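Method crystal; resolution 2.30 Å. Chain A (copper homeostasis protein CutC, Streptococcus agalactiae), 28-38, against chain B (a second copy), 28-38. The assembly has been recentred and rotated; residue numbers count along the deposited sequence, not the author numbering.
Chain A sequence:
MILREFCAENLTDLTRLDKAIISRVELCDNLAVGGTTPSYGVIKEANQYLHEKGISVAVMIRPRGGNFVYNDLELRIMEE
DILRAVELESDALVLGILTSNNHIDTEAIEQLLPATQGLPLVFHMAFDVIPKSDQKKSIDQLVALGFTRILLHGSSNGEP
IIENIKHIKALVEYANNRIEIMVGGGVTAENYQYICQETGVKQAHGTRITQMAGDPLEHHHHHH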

# COMPACT_ATOMS: atom_id res chain seq x y z
N CYS A 28 -3.22 -4.38 -6.47
CA CYS A 28 -2.13 -4.08 -5.56
C CYS A 28 -2.19 -2.61 -5.17
O CYS A 28 -3.12 -1.89 -5.54
CB CYS A 28 -0.77 -4.43 -6.17
SG CYS A 28 -0.54 -4.10 -7.94
N ASP A 29 -1.22 -2.17 -4.38
CA ASP A 29 -1.17 -0.78 -3.98
C ASP A 29 0.27 -0.36 -4.22
O ASP A 29 1.07 -1.16 -4.72
CB ASP A 29 -1.56 -0.64 -2.50
CG ASP A 29 -1.63 0.81 -2.04
OD1 ASP A 29 -1.93 1.69 -2.87
OD2 ASP A 29 -1.40 1.07 -0.85
N ASN A 30 0.59 0.89 -3.92
CA ASN A 30 1.95 1.39 -4.06
C ASN A 30 2.60 1.02 -5.40
O ASN A 30 3.65 0.38 -5.41
CB ASN A 30 2.79 0.80 -2.91
CG ASN A 30 4.03 1.62 -2.61
OD1 ASN A 30 4.50 2.39 -3.44
ND2 ASN A 30 4.57 1.45 -1.41
N LEU A 31 2.00 1.42 -6.52
CA LEU A 31 2.61 1.10 -7.80
C LEU A 31 3.93 1.85 -8.02
O LEU A 31 4.73 1.48 -8.88
CB LEU A 31 1.65 1.40 -8.95
CG LEU A 31 0.48 0.40 -9.03
CD1 LEU A 31 -0.40 0.72 -10.22
CD2 LEU A 31 1.03 -1.01 -9.14
N ALA A 32 4.16 2.89 -7.23
CA ALA A 32 5.39 3.66 -7.35
C ALA A 32 6.60 2.78 -7.05
O ALA A 32 7.70 3.03 -7.54
CB ALA A 32 5.37 4.85 -6.41
N VAL A 33 6.40 1.74 -6.24
CA VAL A 33 7.51 0.87 -5.88
C VAL A 33 7.38 -0.47 -6.61
O VAL A 33 8.13 -1.42 -6.35
CB VAL A 33 7.56 0.67 -4.34
CG1 VAL A 33 6.49 -0.30 -3.87
CG2 VAL A 33 8.93 0.20 -3.93
N GLY A 34 6.45 -0.53 -7.56
CA GLY A 34 6.24 -1.75 -8.33
C GLY A 34 5.04 -2.55 -7.90
O GLY A 34 4.71 -3.57 -8.51
N GLY A 35 4.38 -2.12 -6.83
CA GLY A 35 3.20 -2.81 -6.36
C GLY A 35 3.38 -3.66 -5.11
O GLY A 35 4.29 -4.48 -5.04
N THR A 36 2.51 -3.47 -4.13
CA THR A 36 2.57 -4.25 -2.91
C THR A 36 1.18 -4.79 -2.60
O THR A 36 0.21 -4.51 -3.31
CB THR A 36 3.04 -3.43 -1.69
OG1 THR A 36 2.11 -2.36 -1.44
CG2 THR A 36 4.42 -2.85 -1.92
N THR A 37 1.08 -5.56 -1.53
CA THR A 37 -0.19 -6.12 -1.13
C THR A 37 -1.09 -5.00 -0.65
O THR A 37 -0.69 -4.21 0.21
CB THR A 37 -0.01 -7.11 0.02
OG1 THR A 37 0.92 -8.13 -0.38
CG2 THR A 37 -1.34 -7.75 0.38
N PRO A 38 -2.30 -4.89 -1.21
CA PRO A 38 -3.27 -3.85 -0.84
C PRO A 38 -3.89 -4.14 0.53
O PRO A 38 -3.74 -5.24 1.06
CB PRO A 38 -4.29 -3.90 -1.97
CG PRO A 38 -4.27 -5.35 -2.37
CD PRO A 38 -2.80 -5.70 -2.34
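Chain B, residues 28-38: CDNLAVGGTTP

Two aspartates of like charge meet at the centre of this contact: A:Asp29 OD2 lies 3.7 Å from B:Asp29 OD2. Each of these oxygens also accepts a short hydrogen bond from a threonine of the other chain. B:Thr36 OG1 donates to A:Asp29 OD2 at 2.6 Å, and A:Thr36 OG1 donates to B:Asp29 OD2 at 2.6 Å. These bonds help to offset the repulsion between the two carboxylates.

The chains are copies of one protein, and the same residues face each other across the contact. Chain B has the same fold here as chain A. B:Leu31 to B:Val33 form a short 3-10 segment, between loop residues. The bend is closed at its base by two backbone bonds, from B:Asp29 N to B:Thr36 O at 3.0 Å and from B:Thr36 N to B:Asp29 O at 2.8 Å. B:Asn30 enters the turn with positive phi and psi, 47° and 60°. B:Gly34 and B:Gly35 have backbone angles that call for glycine. At B:Gly35 a CB would also be crowded by B:Cys28 SG.

The backbones come close at the asparagines, where the CA atoms of A:Asn30 and B:Asn30 are 4.6 Å apart. The CA atoms of A:Ala32 and B:Ala32 are 6.8 Å apart. No single strand or helix direction describes the pairing, because each stretch folds back on itself.

B:Asp29 has chi1 in the t well and points toward chain A. Its second carboxylate oxygen, B:Asp29 OD1, accepts a hydrogen bond from A:Asn30 ND2 at 2.9 Å. The reciprocal bond runs from B:Asn30 ND2 to A:Asp29 OD1 at 3.1 Å. Each aspartate thus uses one oxygen for the opposing threonine and the other for the opposing asparagine. A:Asn30 ND2 also lies 3.3 Å from B:Asn30 N, but both are donors and do not bond.

Water extends the polar pairing toward the alanines. Water 1 donates to A:Asn30 OD1 at 2.7 Å and accepts from B:Ala32 N at 3.3 Å. Water 2 does the converse, donating to B:Asn30 OD1 at 2.9 Å and accepting from A:Ala32 N at 3.0 Å. Beside them the methyls touch, with A:Ala32 CB 3.8 Å from B:Ala32 CB. This is a small apolar contact in a largely polar patch. B:Leu31 points away from chain A. The two stretches together bury 359 Å².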

# COMPACT_ATOMS: atom_id res chain seq x y z
N CYS B 28 1.91 2.92 7.61
CA CYS B 28 1.16 3.02 6.37
C CYS B 28 1.98 2.47 5.22
O CYS B 28 3.05 1.94 5.42
CB CYS B 28 0.71 4.47 6.10
SG CYS B 28 1.86 5.79 6.48
N ASP B 29 1.45 2.56 4.02
CA ASP B 29 2.17 2.10 2.85
C ASP B 29 2.04 3.22 1.85
O ASP B 29 1.44 4.26 2.16
CB ASP B 29 1.55 0.80 2.31
CG ASP B 29 2.34 0.20 1.16
OD1 ASP B 29 3.57 0.37 1.10
OD2 ASP B 29 1.73 -0.49 0.32
N ASN B 30 2.63 3.05 0.67
CA ASN B 30 2.52 4.05 -0.39
C ASN B 30 2.79 5.48 0.09
O ASN B 30 1.91 6.33 -0.03
CB ASN B 30 1.11 3.97 -0.99
CG ASN B 30 1.02 4.52 -2.40
OD1 ASN B 30 1.86 5.30 -2.83
ND2 ASN B 30 -0.02 4.12 -3.12
N LEU B 31 3.97 5.75 0.63
CA LEU B 31 4.25 7.11 1.08
C LEU B 31 4.38 8.07 -0.10
O LEU B 31 4.30 9.29 0.07
CB LEU B 31 5.52 7.15 1.94
CG LEU B 31 5.32 6.53 3.33
CD1 LEU B 31 6.59 6.66 4.15
CD2 LEU B 31 4.16 7.23 4.04
N ALA B 32 4.58 7.53 -1.29
CA ALA B 32 4.70 8.37 -2.47
C ALA B 32 3.42 9.18 -2.69
O ALA B 32 3.46 10.28 -3.26
CB ALA B 32 5.00 7.52 -3.70
N VAL B 33 2.29 8.65 -2.25
CA VAL B 33 1.03 9.35 -2.43
C VAL B 33 0.55 9.97 -1.11
O VAL B 33 -0.58 10.46 -1.00
CB VAL B 33 -0.04 8.38 -3.01
CG1 VAL B 33 -0.58 7.45 -1.92
CG2 VAL B 33 -1.15 9.16 -3.65
N GLY B 34 1.42 9.96 -0.10
CA GLY B 34 1.08 10.54 1.19
C GLY B 34 0.76 9.51 2.25
O GLY B 34 0.57 9.85 3.41
N GLY B 35 0.69 8.24 1.84
CA GLY B 35 0.40 7.17 2.79
C GLY B 35 -1.00 6.60 2.72
O GLY B 35 -2.00 7.33 2.73
N THR B 36 -1.10 5.27 2.65
CA THR B 36 -2.40 4.62 2.63
C THR B 36 -2.41 3.50 3.66
O THR B 36 -1.42 3.25 4.35
CB THR B 36 -2.72 4.00 1.25
OG1 THR B 36 -1.77 2.97 0.95
CG2 THR B 36 -2.70 5.05 0.16
N THR B 37 -3.54 2.82 3.75
CA THR B 37 -3.67 1.72 4.69
C THR B 37 -2.79 0.57 4.21
O THR B 37 -2.87 0.15 3.06
CB THR B 37 -5.11 1.24 4.76
OG1 THR B 37 -5.96 2.34 5.09
CG2 THR B 37 -5.24 0.15 5.82
N PRO B 38 -1.91 0.07 5.09
CA PRO B 38 -1.01 -1.04 4.76
C PRO B 38 -1.77 -2.36 4.72
O PRO B 38 -2.91 -2.44 5.17
CB PRO B 38 0.02 -0.99 5.89
CG PRO B 38 -0.79 -0.49 7.04
CD PRO B 38 -1.61 0.61 6.43
O HOH W 1 5.46 4.52 -2.15
O HOH W 2 2.23 4.55 -5.63
O HOH W 3 -1.44 -1.38 1.14